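Long-range contact in fiber (Bovine adenovirus 4, PDB 4UE0), which forms the head domain of the viral fibre, a capsid protein that probably attaches the virion to a host-cell receptor at entry: residues T50-F64 / I90-S104. Sequence-based numbering, arbitrary orientation.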
loop_
_atom_site.group_PDB
_atom_site.type_symbol
_atom_site.label_atom_id
_atom_site.label_comp_id
_atom_site.label_asym_id
_atom_site.label_seq_id
_atom_site.Cartn_x
_atom_site.Cartn_y
_atom_site.Cartn_z
ATOM N N THR A 50 7.806 -1.545 -20.249
ATOM C CA THR A 50 8.511 -2.185 -19.160
ATOM C C THR A 50 9.250 -1.174 -18.310
ATOM O O THR A 50 9.594 -1.475 -17.170
ATOM C CB THR A 50 9.513 -3.247 -19.664
ATOM O OG1 THR A 50 10.396 -2.675 -20.631
ATOM C CG2 THR A 50 8.785 -4.376 -20.308
ATOM N N THR A 51 9.550 -0.014 -18.864
ATOM C CA THR A 51 10.346 0.994 -18.163
ATOM C C THR A 51 9.789 2.376 -18.426
ATOM O O THR A 51 9.466 2.695 -19.574
ATOM C CB THR A 51 11.830 0.985 -18.611
ATOM O OG1 THR A 51 12.349 -0.354 -18.589
ATOM C CG2 THR A 51 12.670 1.916 -17.767
ATOM N N ILE A 52 9.647 3.170 -17.371
ATOM C CA ILE A 52 9.349 4.586 -17.472
ATOM C C ILE A 52 10.548 5.325 -16.920
ATOM O O ILE A 52 10.998 5.036 -15.820
ATOM C CB ILE A 52 8.091 4.961 -16.671
ATOM C CG1 ILE A 52 6.864 4.273 -17.262
ATOM C CG2 ILE A 52 7.910 6.456 -16.633
ATOM C CD1 ILE A 52 5.617 4.401 -16.395
ATOM N N TYR A 53 11.097 6.250 -17.703
ATOM C CA TYR A 53 12.274 6.994 -17.274
ATOM C C TYR A 53 12.063 8.475 -17.551
ATOM O O TYR A 53 11.263 8.863 -18.409
ATOM C CB TYR A 53 13.530 6.468 -17.986
ATOM C CG TYR A 53 13.433 6.518 -19.462
ATOM C CD1 TYR A 53 13.576 7.723 -20.155
ATOM C CD2 TYR A 53 13.125 5.388 -20.184
ATOM C CE1 TYR A 53 13.403 7.782 -21.504
ATOM C CE2 TYR A 53 13.004 5.443 -21.564
ATOM C CZ TYR A 53 13.132 6.657 -22.221
ATOM O OH TYR A 53 12.972 6.718 -23.595
ATOM N N PHE A 54 12.808 9.300 -16.846
ATOM C CA PHE A 54 12.691 10.728 -16.965
ATOM C C PHE A 54 13.828 11.379 -16.192
ATOM O O PHE A 54 14.511 10.749 -15.389
ATOM C CB PHE A 54 11.323 11.210 -16.437
ATOM C CG PHE A 54 11.079 10.866 -14.998
ATOM C CD1 PHE A 54 10.583 9.611 -14.638
ATOM C CD2 PHE A 54 11.358 11.794 -14.012
ATOM C CE1 PHE A 54 10.380 9.302 -13.314
ATOM C CE2 PHE A 54 11.152 11.498 -12.696
ATOM C CZ PHE A 54 10.663 10.258 -12.344
ATOM N N GLN A 55 13.991 12.664 -16.430
ATOM C CA GLN A 55 15.028 13.429 -15.767
ATOM C C GLN A 55 14.426 14.053 -14.517
ATOM O O GLN A 55 13.375 14.711 -14.559
ATOM C CB GLN A 55 15.624 14.458 -16.720
ATOM C CG GLN A 55 16.971 15.010 -16.308
ATOM C CD GLN A 55 17.558 15.882 -17.399
ATOM O OE1 GLN A 55 16.962 16.054 -18.469
ATOM N NE2 GLN A 55 18.729 16.434 -17.138
ATOM N N ALA A 56 15.093 13.820 -13.393
ATOM C CA ALA A 56 14.556 14.198 -12.105
ATOM C C ALA A 56 14.820 15.618 -11.828
ATOM O O ALA A 56 15.861 16.145 -12.205
ATOM C CB ALA A 56 15.164 13.371 -10.992
ATOM N N ASP A 57 13.861 16.185 -11.108
ATOM C CA ASP A 57 13.967 17.467 -10.443
ATOM C C ASP A 57 14.734 17.311 -9.113
ATOM O O ASP A 57 14.899 16.200 -8.569
ATOM C CB ASP A 57 12.540 17.988 -10.168
ATOM C CG ASP A 57 11.638 16.922 -9.495
ATOM O OD1 ASP A 57 11.180 15.984 -10.168
ATOM O OD2 ASP A 57 11.410 17.039 -8.290
ATOM N N SER A 58 15.173 18.443 -8.567
ATOM C CA SER A 58 15.910 18.470 -7.297
ATOM C C SER A 58 15.191 17.747 -6.142
ATOM O O SER A 58 15.824 17.004 -5.351
ATOM C CB SER A 58 16.158 19.929 -6.899
ATOM O OG SER A 58 14.930 20.628 -6.669
ATOM N N GLY A 59 13.880 17.996 -6.044
ATOM C CA GLY A 59 13.083 17.435 -4.966
ATOM C C GLY A 59 13.155 15.917 -5.008
ATOM O O GLY A 59 13.519 15.249 -4.045
ATOM N N LEU A 60 12.843 15.359 -6.159
ATOM C CA LEU A 60 12.775 13.919 -6.270
ATOM C C LEU A 60 14.144 13.274 -6.121
ATOM O O LEU A 60 14.310 12.193 -5.524
ATOM C CB LEU A 60 12.174 13.581 -7.610
ATOM C CG LEU A 60 11.704 12.178 -7.823
ATOM C CD1 LEU A 60 10.811 11.625 -6.708
ATOM C CD2 LEU A 60 10.957 12.192 -9.133
ATOM N N GLU A 61 15.156 13.922 -6.675
ATOM C CA GLU A 61 16.477 13.354 -6.566
ATOM C C GLU A 61 16.867 13.196 -5.089
ATOM O O GLU A 61 17.681 12.324 -4.776
ATOM C CB GLU A 61 17.518 14.209 -7.262
ATOM C CG GLU A 61 17.665 14.023 -8.760
ATOM C CD GLU A 61 18.886 14.752 -9.291
ATOM O OE1 GLU A 61 18.898 15.994 -9.210
ATOM O OE2 GLU A 61 19.832 14.098 -9.771
ATOM N N SER A 62 16.311 14.040 -4.198
ATOM C CA SER A 62 16.730 14.077 -2.791
ATOM C C SER A 62 16.409 12.802 -2.017
ATOM O O SER A 62 16.974 12.601 -0.937
ATOM C CB SER A 62 16.165 15.329 -2.080
ATOM O OG SER A 62 14.760 15.281 -1.795
ATOM N N ILE A 63 15.519 11.949 -2.533
ATOM C CA ILE A 63 15.155 10.754 -1.791
ATOM C C ILE A 63 16.053 9.563 -2.157
ATOM O O ILE A 63 15.956 8.489 -1.532
ATOM C CB ILE A 63 13.652 10.370 -1.947
ATOM C CG1 ILE A 63 13.334 9.869 -3.366
ATOM C CG2 ILE A 63 12.733 11.510 -1.523
ATOM C CD1 ILE A 63 11.995 9.209 -3.491
ATOM N N PHE A 64 16.900 9.727 -3.175
ATOM C CA PHE A 64 17.767 8.634 -3.629
ATOM C C PHE A 64 19.126 8.735 -2.957
ATOM O O PHE A 64 20.129 9.051 -3.573
ATOM C CB PHE A 64 17.891 8.597 -5.168
ATOM C CG PHE A 64 16.601 8.227 -5.868
ATOM C CD1 PHE A 64 15.638 9.196 -6.108
ATOM C CD2 PHE A 64 16.317 6.906 -6.258
ATOM C CE1 PHE A 64 14.466 8.897 -6.740
ATOM C CE2 PHE A 64 15.121 6.605 -6.886
ATOM C CZ PHE A 64 14.192 7.602 -7.114
ATOM N N ILE A 90 12.641 1.240 -8.612
ATOM C CA ILE A 90 12.893 2.627 -8.958
ATOM C C ILE A 90 14.297 3.004 -8.525
ATOM O O ILE A 90 14.662 2.907 -7.368
ATOM C CB ILE A 90 11.895 3.593 -8.324
ATOM C CG1 ILE A 90 10.447 3.114 -8.478
ATOM C CG2 ILE A 90 12.086 4.964 -8.963
ATOM C CD1 ILE A 90 9.891 2.286 -7.321
ATOM N N SER A 91 15.092 3.357 -9.525
ATOM C CA SER A 91 16.529 3.603 -9.383
ATOM C C SER A 91 16.903 4.948 -10.040
ATOM O O SER A 91 16.121 5.489 -10.819
ATOM C CB SER A 91 17.307 2.446 -10.037
ATOM O OG SER A 91 16.995 2.271 -11.404
ATOM N N LYS A 92 18.081 5.456 -9.687
ATOM C CA LYS A 92 18.593 6.682 -10.262
ATOM C C LYS A 92 20.023 6.449 -10.743
ATOM O O LYS A 92 20.836 5.814 -10.056
ATOM C CB LYS A 92 18.556 7.794 -9.225
ATOM C CG LYS A 92 18.988 9.139 -9.759
ATOM C CD LYS A 92 18.685 10.263 -8.789
ATOM C CE LYS A 92 19.775 10.419 -7.755
ATOM N NZ LYS A 92 21.035 10.941 -8.359
ATOM N N LYS A 93 20.321 6.958 -11.934
ATOM C CA LYS A 93 21.687 7.077 -12.432
ATOM C C LYS A 93 21.820 8.510 -12.940
ATOM O O LYS A 93 21.086 8.922 -13.832
ATOM C CB LYS A 93 21.994 6.052 -13.521
ATOM C CG LYS A 93 23.440 6.166 -13.981
ATOM C CD LYS A 93 23.849 5.190 -15.074
ATOM C CE LYS A 93 25.347 5.341 -15.380
ATOM N NZ LYS A 93 25.831 4.751 -16.669
ATOM N N GLN A 94 22.734 9.258 -12.334
ATOM C CA GLN A 94 22.865 10.699 -12.539
ATOM C C GLN A 94 21.512 11.299 -12.223
ATOM O O GLN A 94 20.970 11.010 -11.165
ATOM C CB GLN A 94 23.410 11.011 -13.935
ATOM C CG GLN A 94 24.748 10.328 -14.157
ATOM C CD GLN A 94 25.321 10.602 -15.512
ATOM O OE1 GLN A 94 25.010 9.916 -16.495
ATOM N NE2 GLN A 94 26.152 11.616 -15.585
ATOM N N SER A 95 20.954 12.084 -13.122
ATOM C CA SER A 95 19.680 12.735 -12.908
ATOM C C SER A 95 18.509 11.939 -13.506
ATOM O O SER A 95 17.376 12.402 -13.438
ATOM C CB SER A 95 19.746 14.163 -13.465
ATOM O OG SER A 95 20.118 14.145 -14.839
ATOM N N ILE A 96 18.772 10.741 -14.034
ATOM C CA ILE A 96 17.750 9.962 -14.709
ATOM C C ILE A 96 17.165 8.953 -13.734
ATOM O O ILE A 96 17.870 8.088 -13.225
ATOM C CB ILE A 96 18.296 9.186 -15.932
ATOM C CG1 ILE A 96 18.963 10.113 -16.957
ATOM C CG2 ILE A 96 17.171 8.382 -16.604
ATOM C CD1 ILE A 96 18.034 11.139 -17.556
ATOM N N ILE A 97 15.867 9.067 -13.497
ATOM C CA ILE A 97 15.127 8.081 -12.719
ATOM C C ILE A 97 14.502 7.063 -13.659
ATOM O O ILE A 97 13.890 7.439 -14.676
ATOM C CB ILE A 97 14.057 8.772 -11.857
ATOM C CG1 ILE A 97 14.768 9.714 -10.880
ATOM C CG2 ILE A 97 13.186 7.738 -11.129
ATOM C CD1 ILE A 97 13.890 10.476 -9.924
ATOM N N SER A 98 14.653 5.778 -13.322
ATOM C CA SER A 98 14.059 4.678 -14.051
ATOM C C SER A 98 13.134 3.882 -13.129
ATOM O O SER A 98 13.536 3.471 -12.040
ATOM C CB SER A 98 15.153 3.767 -14.591
ATOM O OG SER A 98 15.958 4.450 -15.536
ATOM N N ILE A 99 11.911 3.694 -13.618
ATOM C CA ILE A 99 10.892 2.871 -12.987
ATOM C C ILE A 99 10.768 1.635 -13.858
ATOM O O ILE A 99 10.275 1.706 -14.985
ATOM C CB ILE A 99 9.530 3.612 -12.911
ATOM C CG1 ILE A 99 9.652 4.925 -12.125
ATOM C CG2 ILE A 99 8.474 2.715 -12.265
ATOM C CD1 ILE A 99 8.465 5.839 -12.250
ATOM N N ASN A 100 11.221 0.509 -13.330
ATOM C CA ASN A 100 11.220 -0.742 -14.067
ATOM C C ASN A 100 10.168 -1.666 -13.545
ATOM O O ASN A 100 10.139 -1.960 -12.339
ATOM C CB ASN A 100 12.588 -1.408 -14.006
ATOM C CG ASN A 100 13.480 -0.914 -15.096
ATOM O OD1 ASN A 100 13.285 -1.265 -16.271
ATOM N ND2 ASN A 100 14.461 -0.113 -14.746
ATOM N N PHE A 101 9.317 -2.133 -14.428
ATOM C CA PHE A 101 8.277 -3.129 -14.112
ATOM C C PHE A 101 8.828 -4.515 -14.394
ATOM O O PHE A 101 9.549 -4.710 -15.371
ATOM C CB PHE A 101 7.008 -2.824 -14.917
ATOM C CG PHE A 101 6.440 -1.492 -14.572
ATOM C CD1 PHE A 101 5.623 -1.333 -13.473
ATOM C CD2 PHE A 101 6.789 -0.373 -15.298
ATOM C CE1 PHE A 101 5.150 -0.091 -13.116
ATOM C CE2 PHE A 101 6.310 0.868 -14.936
ATOM C CZ PHE A 101 5.506 1.014 -13.841
ATOM N N SER A 102 8.428 -5.485 -13.593
ATOM C CA SER A 102 8.961 -6.832 -13.710
ATOM C C SER A 102 8.621 -7.488 -15.029
ATOM O O SER A 102 9.358 -8.365 -15.496
ATOM C CB SER A 102 8.456 -7.656 -12.540
ATOM O OG SER A 102 7.044 -7.611 -12.428
ATOM N N SER A 103 7.492 -7.114 -15.629
ATOM C CA SER A 103 7.106 -7.574 -16.938
ATOM C C SER A 103 6.352 -6.431 -17.608
ATOM O O SER A 103 6.002 -5.429 -16.964
ATOM C CB SER A 103 6.356 -8.906 -16.843
ATOM O OG SER A 103 5.153 -8.804 -16.213
ATOM N N SER A 104 6.105 -6.585 -18.899
ATOM C CA SER A 104 5.439 -5.528 -19.637
ATOM C C SER A 104 4.007 -5.325 -19.155
ATOM O O SER A 104 3.265 -6.263 -18.932
ATOM C CB SER A 104 5.483 -5.815 -21.142
ATOM O OG SER A 104 4.769 -6.993 -21.472
HETATM O O HOH W 1 11.913 -3.443 -16.858
#
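An outer antiparallel strand pair of a β-sandwich, with I52 and F54 paired to I99 and I97, illustrates how an edge strand extends a sheet by backbone pairing while its side chains serve two different faces. Strand 51-55 lies at the margin of its four-stranded sheet within the chain and runs alongside 96-101, their axes 4.6 Å apart. I52 and I99 exchange two backbone hydrogen bonds, F54 and I97 two more; T50 O receives F101 N at one end, and A56 N reaches S95 O at the other.

On the inward face, I97 is the meeting point. Its CB sits over the rim of the F54 ring, a CH-pi contact 4.1 Å from the centroid. F54 CG lies between its backbone N and carbonyl carbon (chi1 59°), which sets the ring alongside I97, pointing the same way, while I99 CD1 comes to its edge. I97 CD1 packs tightly where strand 51-55 leads into helix 58-61, 3.3 Å from A56 CB and 3.5 Å from L60 CG, and also touches F64 CE1. D57 caps that helix, its OD2 accepting from L60 N, and R12 makes a salt bridge to D57.

F64 follows the helix and lies against the end of strand 83-93: K92 CB packs over one ring face, while I90 O is at the edge. K92 runs extended past the ring before bending at chi3 (84°), and NZ bonds to Q94 O at 2.8 Å. The same amine also forms a long salt bridge with E61 OE2, 3.7 Å away.

On the face carrying T51, Y53, S98 and N100, T51 OG1 donates to N100 OD1 at 2.7 Å, from above the amide plane. On the opposite face, that of F54 and I99, L23 and I21 of the facing sheet meet these two side chains, an apolar interior typical of the antiparallel β-sandwich of adenovirus fibre heads.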